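Local coordinates for protein acetyl-CoA C-acetyltransferase (Syntrophomonas wolfei subsp. wolfei, PDB 7N7Z) that probably catalyses the thiolase reaction, in which two acetyl-CoA molecules and acetoacetyl-CoA plus free CoA are interconverted through an acyl-enzyme thioester, at residues N91-T99 and H358-I368; L276-V287 and G391-D402. All blocks are in the same frame, centred on the assembly; numbering follows the deposited sequence.

Contact 1. Residues N91-T99 and H358-I368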
# COMPACT_ATOMS: atom_id res chain seq x y z
N ASN B 91 -5.09 -10.54 -24.03
CA ASN B 91 -6.10 -10.87 -23.04
C ASN B 91 -6.46 -12.35 -23.10
O ASN B 91 -5.60 -13.21 -22.86
CB ASN B 91 -7.34 -9.98 -23.22
CG ASN B 91 -7.19 -8.64 -22.53
OD1 ASN B 91 -6.55 -8.53 -21.48
ND2 ASN B 91 -7.80 -7.60 -23.11
N CYS B 92 -7.71 -12.68 -23.42
CA CYS B 92 -8.14 -14.07 -23.35
C CYS B 92 -7.47 -14.93 -24.42
O CYS B 92 -7.30 -16.14 -24.22
CB CYS B 92 -9.66 -14.15 -23.48
SG CYS B 92 -10.54 -12.91 -22.50
N ALA B 93 -7.08 -14.33 -25.54
CA ALA B 93 -6.43 -15.05 -26.62
C ALA B 93 -4.91 -15.01 -26.52
O ALA B 93 -4.22 -15.27 -27.51
CB ALA B 93 -6.87 -14.48 -27.98
N SER B 94 -4.38 -14.69 -25.33
CA SER B 94 -2.93 -14.62 -25.15
C SER B 94 -2.26 -15.91 -25.60
O SER B 94 -1.30 -15.89 -26.38
CB SER B 94 -2.62 -14.32 -23.69
OG SER B 94 -2.66 -12.93 -23.43
N GLY B 95 -2.76 -17.05 -25.12
CA GLY B 95 -2.15 -18.32 -25.47
C GLY B 95 -2.25 -18.64 -26.95
O GLY B 95 -1.38 -19.31 -27.50
N MET B 96 -3.31 -18.16 -27.61
CA MET B 96 -3.49 -18.41 -29.03
C MET B 96 -2.62 -17.48 -29.88
O MET B 96 -2.22 -17.85 -30.99
CB MET B 96 -4.97 -18.27 -29.40
CG MET B 96 -5.27 -18.45 -30.89
SD MET B 96 -6.90 -19.12 -31.33
CE MET B 96 -7.11 -20.47 -30.18
N ARG B 97 -2.30 -16.29 -29.36
CA ARG B 97 -1.38 -15.40 -30.07
C ARG B 97 0.06 -15.83 -29.88
O ARG B 97 0.87 -15.73 -30.82
CB ARG B 97 -1.57 -13.95 -29.60
CG ARG B 97 -0.85 -12.91 -30.46
CD ARG B 97 -1.38 -12.88 -31.89
NE ARG B 97 -0.61 -11.99 -32.76
CZ ARG B 97 -0.91 -10.72 -33.00
NH1 ARG B 97 -1.96 -10.13 -32.44
NH2 ARG B 97 -0.15 -10.02 -33.84
N ALA B 98 0.42 -16.30 -28.68
CA ALA B 98 1.73 -16.91 -28.49
C ALA B 98 1.92 -18.07 -29.46
O ALA B 98 3.01 -18.25 -30.02
CB ALA B 98 1.88 -17.39 -27.05
N THR B 99 0.87 -18.86 -29.68
CA THR B 99 0.94 -19.96 -30.63
C THR B 99 1.23 -19.44 -32.04
O THR B 99 2.07 -20.00 -32.75
CB THR B 99 -0.36 -20.76 -30.61
OG1 THR B 99 -0.53 -21.36 -29.32
CG2 THR B 99 -0.35 -21.84 -31.68
N HIS B 358 -12.17 -19.81 -16.62
CA HIS B 358 -11.52 -19.00 -17.64
C HIS B 358 -10.25 -18.38 -17.08
O HIS B 358 -10.23 -17.20 -16.72
CB HIS B 358 -12.47 -17.92 -18.17
CG HIS B 358 -11.89 -17.10 -19.27
ND1 HIS B 358 -10.97 -17.59 -20.17
CD2 HIS B 358 -12.11 -15.81 -19.63
CE1 HIS B 358 -10.65 -16.64 -21.03
NE2 HIS B 358 -11.32 -15.55 -20.72
N PRO B 359 -9.17 -19.14 -17.01
CA PRO B 359 -7.86 -18.52 -16.75
C PRO B 359 -7.44 -17.73 -17.98
O PRO B 359 -7.05 -18.34 -18.99
CB PRO B 359 -6.94 -19.70 -16.48
CG PRO B 359 -7.59 -20.87 -17.16
CD PRO B 359 -9.07 -20.60 -17.18
N VAL B 360 -7.51 -16.40 -17.91
CA VAL B 360 -7.46 -15.58 -19.12
C VAL B 360 -6.22 -15.89 -19.95
O VAL B 360 -6.31 -16.19 -21.14
CB VAL B 360 -7.54 -14.09 -18.75
CG1 VAL B 360 -7.63 -13.23 -20.00
CG2 VAL B 360 -8.73 -13.83 -17.84
N GLY B 361 -5.04 -15.79 -19.33
CA GLY B 361 -3.81 -15.94 -20.09
C GLY B 361 -3.58 -17.34 -20.63
O GLY B 361 -2.96 -17.51 -21.68
N ALA B 362 -4.08 -18.36 -19.92
CA ALA B 362 -3.87 -19.74 -20.34
C ALA B 362 -4.95 -20.24 -21.29
O ALA B 362 -4.69 -21.19 -22.04
CB ALA B 362 -3.84 -20.65 -19.11
N THR B 363 -6.13 -19.63 -21.29
CA THR B 363 -7.27 -20.21 -22.00
C THR B 363 -7.01 -20.30 -23.50
O THR B 363 -7.40 -21.28 -24.14
CB THR B 363 -8.53 -19.39 -21.72
OG1 THR B 363 -8.86 -19.48 -20.34
CG2 THR B 363 -9.69 -19.90 -22.57
N GLY B 364 -6.38 -19.28 -24.07
CA GLY B 364 -6.15 -19.28 -25.51
C GLY B 364 -5.48 -20.55 -26.00
O GLY B 364 -5.80 -21.06 -27.07
N LEU B 365 -4.55 -21.09 -25.21
CA LEU B 365 -3.90 -22.35 -25.54
C LEU B 365 -4.59 -23.54 -24.90
O LEU B 365 -4.49 -24.66 -25.42
CB LEU B 365 -2.43 -22.32 -25.10
CG LEU B 365 -1.61 -23.57 -25.41
CD1 LEU B 365 -1.61 -23.86 -26.91
CD2 LEU B 365 -0.19 -23.42 -24.89
N ARG B 366 -5.28 -23.33 -23.77
CA ARG B 366 -5.99 -24.43 -23.12
C ARG B 366 -6.96 -25.09 -24.08
O ARG B 366 -6.98 -26.32 -24.21
CB ARG B 366 -6.73 -23.91 -21.89
CG ARG B 366 -6.94 -24.95 -20.79
CD ARG B 366 -8.17 -25.81 -21.06
NE ARG B 366 -9.40 -25.04 -21.00
CZ ARG B 366 -10.54 -25.38 -21.60
NH1 ARG B 366 -10.64 -26.49 -22.31
NH2 ARG B 366 -11.60 -24.59 -21.47
N ILE B 367 -7.78 -24.30 -24.77
CA ILE B 367 -8.81 -24.86 -25.64
C ILE B 367 -8.20 -25.52 -26.86
O ILE B 367 -8.82 -26.41 -27.46
CB ILE B 367 -9.83 -23.78 -26.03
CG1 ILE B 367 -9.16 -22.64 -26.81
CG2 ILE B 367 -10.52 -23.23 -24.79
CD1 ILE B 367 -10.16 -21.70 -27.45
N ILE B 368 -6.99 -25.12 -27.27
CA ILE B 368 -6.29 -25.85 -28.32
C ILE B 368 -5.86 -27.22 -27.81
O ILE B 368 -6.02 -28.23 -28.49
CB ILE B 368 -5.09 -25.04 -28.83
CG1 ILE B 368 -5.54 -23.79 -29.58
CG2 ILE B 368 -4.23 -25.89 -29.75
CD1 ILE B 368 -4.45 -22.74 -29.68
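The imidazole of His358 meets Cys92 with its edge: CB of Cys92 lies in the ring plane and SG sits 3.3 Å from NE2 of His358. One face of the ring rests over CA of Val360, offset toward the rim, and CB of Thr363 lies at another edge. ND1, on the ring edge away from Cys92, donates to OG1 of Thr363 at 2.8 Å, a bent bond that helps to set the turn of the ring. With SG beside its own backbone N (chi1 -44°), the Cys92 thiol is placed against both the imidazole and CG1 of Val360, 3.8 Å from SG. Val360 CG1 also presses on the peptide between Asn91 and Cys92.

Beyond the site, helices 94-99 and 360-368 cross at 62° with axes only 6.0 Å apart. Such closeness depends on two glycines, Gly95 and Gly364, whose CA atoms approach to 4.1 Å. Met96, bent at its last torsion, swings CE to 3.4 Å from O of Gly364 and 3.5 Å from CD1 of Ile368, while Thr99 OG1 faces CD1 of Leu365 and donates back to O of Gly95. Two buried helix N-termini thus bring together the predicted nucleophile Cys92 and predicted proton acceptor His358, near Cys388, as in thiolase-fold active sites.

Contact 2. Residues L276-V287 and G391-D402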
# COMPACT_ATOMS: atom_id res chain seq x y z
N LEU B 276 1.52 -34.61 -33.64
CA LEU B 276 0.15 -34.84 -33.19
C LEU B 276 -0.87 -34.22 -34.13
O LEU B 276 -1.88 -34.85 -34.46
CB LEU B 276 -0.03 -34.30 -31.77
CG LEU B 276 1.05 -34.73 -30.77
CD1 LEU B 276 0.73 -34.22 -29.37
CD2 LEU B 276 1.19 -36.24 -30.76
N MET B 277 -0.63 -32.99 -34.57
CA MET B 277 -1.51 -32.36 -35.56
C MET B 277 -0.76 -31.20 -36.21
O MET B 277 0.27 -30.75 -35.71
CB MET B 277 -2.83 -31.90 -34.93
CG MET B 277 -2.69 -30.85 -33.86
SD MET B 277 -4.30 -30.32 -33.24
CE MET B 277 -3.82 -29.34 -31.82
N LYS B 278 -1.30 -30.74 -37.33
CA LYS B 278 -0.64 -29.75 -38.17
C LYS B 278 -1.45 -28.46 -38.17
O LYS B 278 -2.67 -28.48 -38.36
CB LYS B 278 -0.50 -30.26 -39.61
CG LYS B 278 -0.26 -29.17 -40.64
CD LYS B 278 0.37 -29.73 -41.91
CE LYS B 278 -0.41 -30.91 -42.45
NZ LYS B 278 -0.02 -31.29 -43.84
N LEU B 279 -0.76 -27.34 -37.95
CA LEU B 279 -1.39 -26.03 -38.04
C LEU B 279 -1.96 -25.83 -39.44
O LEU B 279 -1.24 -25.93 -40.44
CB LEU B 279 -0.38 -24.94 -37.71
CG LEU B 279 -0.87 -23.49 -37.83
CD1 LEU B 279 -1.97 -23.21 -36.82
CD2 LEU B 279 0.29 -22.53 -37.65
N VAL B 280 -3.26 -25.54 -39.51
CA VAL B 280 -3.93 -25.23 -40.77
C VAL B 280 -4.08 -23.73 -40.96
O VAL B 280 -3.77 -23.19 -42.02
CB VAL B 280 -5.30 -25.94 -40.83
CG1 VAL B 280 -6.01 -25.61 -42.13
CG2 VAL B 280 -5.13 -27.45 -40.68
N GLY B 281 -4.57 -23.05 -39.93
CA GLY B 281 -4.75 -21.61 -40.01
C GLY B 281 -4.87 -21.02 -38.62
O GLY B 281 -5.11 -21.73 -37.64
N ILE B 282 -4.67 -19.71 -38.55
CA ILE B 282 -4.73 -18.98 -37.28
C ILE B 282 -4.68 -17.50 -37.60
O ILE B 282 -3.85 -17.05 -38.40
CB ILE B 282 -3.59 -19.40 -36.34
CG1 ILE B 282 -3.72 -18.70 -34.99
CG2 ILE B 282 -2.24 -19.10 -36.98
CD1 ILE B 282 -2.93 -19.36 -33.88
N CYS B 283 -5.56 -16.72 -36.99
CA CYS B 283 -5.64 -15.29 -37.30
C CYS B 283 -6.45 -14.60 -36.22
O CYS B 283 -7.05 -15.24 -35.35
CB CYS B 283 -6.27 -15.06 -38.68
SG CYS B 283 -7.99 -15.59 -38.82
N SER B 284 -6.44 -13.27 -36.28
CA SER B 284 -7.24 -12.43 -35.39
C SER B 284 -8.27 -11.67 -36.20
O SER B 284 -8.17 -11.53 -37.43
CB SER B 284 -6.35 -11.45 -34.62
OG SER B 284 -5.32 -12.12 -33.93
N GLU B 285 -9.29 -11.17 -35.50
CA GLU B 285 -10.30 -10.31 -36.10
C GLU B 285 -11.12 -9.67 -34.99
O GLU B 285 -11.68 -10.37 -34.14
CB GLU B 285 -11.20 -11.08 -37.06
CG GLU B 285 -12.21 -10.21 -37.79
CD GLU B 285 -11.58 -9.32 -38.85
OE1 GLU B 285 -10.40 -9.55 -39.19
OE2 GLU B 285 -12.26 -8.40 -39.34
N GLY B 286 -11.19 -8.34 -34.98
CA GLY B 286 -11.76 -7.61 -33.87
C GLY B 286 -13.21 -7.24 -34.07
O GLY B 286 -13.74 -7.25 -35.18
N VAL B 287 -13.86 -6.93 -32.95
CA VAL B 287 -15.17 -6.31 -32.91
C VAL B 287 -15.12 -5.19 -31.89
O VAL B 287 -14.15 -5.07 -31.12
CB VAL B 287 -16.30 -7.31 -32.57
CG1 VAL B 287 -16.41 -8.37 -33.66
CG2 VAL B 287 -16.05 -7.96 -31.22
N GLY B 391 -11.65 -6.24 -25.26
CA GLY B 391 -11.26 -5.21 -26.19
C GLY B 391 -11.77 -5.46 -27.60
O GLY B 391 -12.07 -4.50 -28.32
N GLY B 392 -11.86 -6.73 -28.01
CA GLY B 392 -12.47 -7.06 -29.29
C GLY B 392 -11.64 -7.99 -30.16
O GLY B 392 -12.20 -8.85 -30.84
N SER B 393 -10.32 -7.82 -30.15
CA SER B 393 -9.46 -8.56 -31.06
C SER B 393 -9.49 -10.06 -30.77
O SER B 393 -8.65 -10.57 -30.02
CB SER B 393 -8.02 -8.04 -30.98
OG SER B 393 -7.93 -6.71 -31.46
N ALA B 394 -10.45 -10.76 -31.36
CA ALA B 394 -10.62 -12.19 -31.13
C ALA B 394 -9.74 -13.00 -32.09
O ALA B 394 -9.18 -12.47 -33.06
CB ALA B 394 -12.08 -12.59 -31.29
N MET B 395 -9.64 -14.30 -31.82
CA MET B 395 -8.78 -15.18 -32.59
C MET B 395 -9.49 -16.49 -32.87
O MET B 395 -10.43 -16.88 -32.18
CB MET B 395 -7.46 -15.46 -31.86
CG MET B 395 -6.40 -14.40 -32.08
SD MET B 395 -4.83 -14.82 -31.30
CE MET B 395 -4.02 -15.69 -32.64
N ALA B 396 -9.02 -17.18 -33.91
CA ALA B 396 -9.48 -18.51 -34.27
C ALA B 396 -8.34 -19.24 -34.96
O ALA B 396 -7.48 -18.62 -35.59
CB ALA B 396 -10.72 -18.46 -35.17
N SER B 397 -8.33 -20.56 -34.83
CA SER B 397 -7.28 -21.37 -35.42
C SER B 397 -7.85 -22.72 -35.84
O SER B 397 -8.82 -23.21 -35.26
CB SER B 397 -6.12 -21.58 -34.43
OG SER B 397 -6.58 -22.09 -33.20
N LEU B 398 -7.24 -23.30 -36.87
CA LEU B 398 -7.68 -24.57 -37.43
C LEU B 398 -6.50 -25.54 -37.51
O LEU B 398 -5.37 -25.13 -37.77
CB LEU B 398 -8.28 -24.38 -38.83
CG LEU B 398 -9.51 -23.48 -38.88
CD1 LEU B 398 -9.75 -22.98 -40.30
CD2 LEU B 398 -10.73 -24.22 -38.36
N TRP B 399 -6.79 -26.82 -37.27
CA TRP B 399 -5.76 -27.84 -37.18
C TRP B 399 -6.30 -29.14 -37.76
O TRP B 399 -7.51 -29.34 -37.85
CB TRP B 399 -5.32 -28.05 -35.72
CG TRP B 399 -5.04 -26.77 -34.96
CD1 TRP B 399 -5.96 -25.86 -34.51
CD2 TRP B 399 -3.76 -26.27 -34.57
NE1 TRP B 399 -5.33 -24.83 -33.87
CE2 TRP B 399 -3.97 -25.06 -33.89
CE3 TRP B 399 -2.45 -26.73 -34.72
CZ2 TRP B 399 -2.93 -24.30 -33.36
CZ3 TRP B 399 -1.41 -25.98 -34.20
CH2 TRP B 399 -1.66 -24.77 -33.53
N THR B 400 -5.38 -30.01 -38.16
CA THR B 400 -5.74 -31.33 -38.68
C THR B 400 -4.73 -32.36 -38.20
O THR B 400 -3.55 -32.07 -38.03
CB THR B 400 -5.80 -31.35 -40.21
OG1 THR B 400 -6.31 -32.62 -40.65
CG2 THR B 400 -4.42 -31.12 -40.82
N ARG B 401 -5.22 -33.58 -37.98
CA ARG B 401 -4.38 -34.72 -37.63
C ARG B 401 -3.90 -35.48 -38.87
O ARG B 401 -3.66 -36.69 -38.79
CB ARG B 401 -5.13 -35.66 -36.69
CG ARG B 401 -5.51 -35.02 -35.36
CD ARG B 401 -6.26 -35.99 -34.47
NE ARG B 401 -5.41 -37.07 -34.00
CZ ARG B 401 -5.84 -38.30 -33.71
NH1 ARG B 401 -7.11 -38.63 -33.83
NH2 ARG B 401 -4.96 -39.21 -33.29
N ASP B 402 -3.75 -34.79 -39.99
CA ASP B 402 -3.34 -35.42 -41.25
C ASP B 402 -4.27 -36.58 -41.60
O ASP B 402 -4.93 -36.56 -42.63
CB ASP B 402 -1.89 -35.90 -41.17
CG ASP B 402 -0.91 -34.75 -41.09
OD1 ASP B 402 -1.27 -33.64 -41.53
OD2 ASP B 402 0.21 -34.96 -40.59
O HOH W 1 -2.87 -37.13 -33.97
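Backbone hydrogen bonds join strands 277-285 and 394-400 as an antiparallel ladder, from Lys278 with Thr400 to Glu285 with Ala394. A classic bulge interrupts it: N of Val280 and N of Gly281 both donate to O of Leu398, at 2.8 and 3.1 Å, from the same face of its plane.

Aromatic packing centres on Trp399. CD1 of Leu279 lies over one indole face, 3.7 Å from the six-membered ring centroid, and CE of Met277 covers the opposite face near the rim. The Met277 chain also brings SD obliquely to 4.7 Å from the five-membered ring centroid of Trp399, a Met-aromatic contact. In the ring plane, NE1 of Trp399 donates to OG of Ser397, fixing the indole's turn. On the same side of the sheet as Trp399, CE of Met395 meets CG1 of Ile282 at 3.8 Å.

At the ladder end near Asp402, NZ of Lys278 forms a salt bridge with OD1 of Asp402 at 3.5 Å and another with Glu7; at the far end Lys302 holds Glu285.

The chemistry implies a pairing set by main-chain bonds, with a largely apolar face that bears the indole and the Ser397 hydroxyl packed against helices 94-107 and 360-378.

Overall arrangement
From the N terminus, the chain first passes 91-99, at the start of helix 94-107 in the N-terminal thiolase region, and later 276-287, in the C-terminal region. Contact 1 closes its loop when 358-368 returns to 91-99 across 258 intervening residues; contact 2 closes when 391-402 pairs with 276-287 across 103. The segments alternate, so the two loops cross. Contact 1 ties a helix of each region together at the core of the chain, whereas contact 2 joins neighbouring strands of the mixed sheet beside it. Their centres lie about 11 Å apart, and they meet where Met96 packs on Ile282, Met395 and Ser397. Both contacts also touch the second subunit.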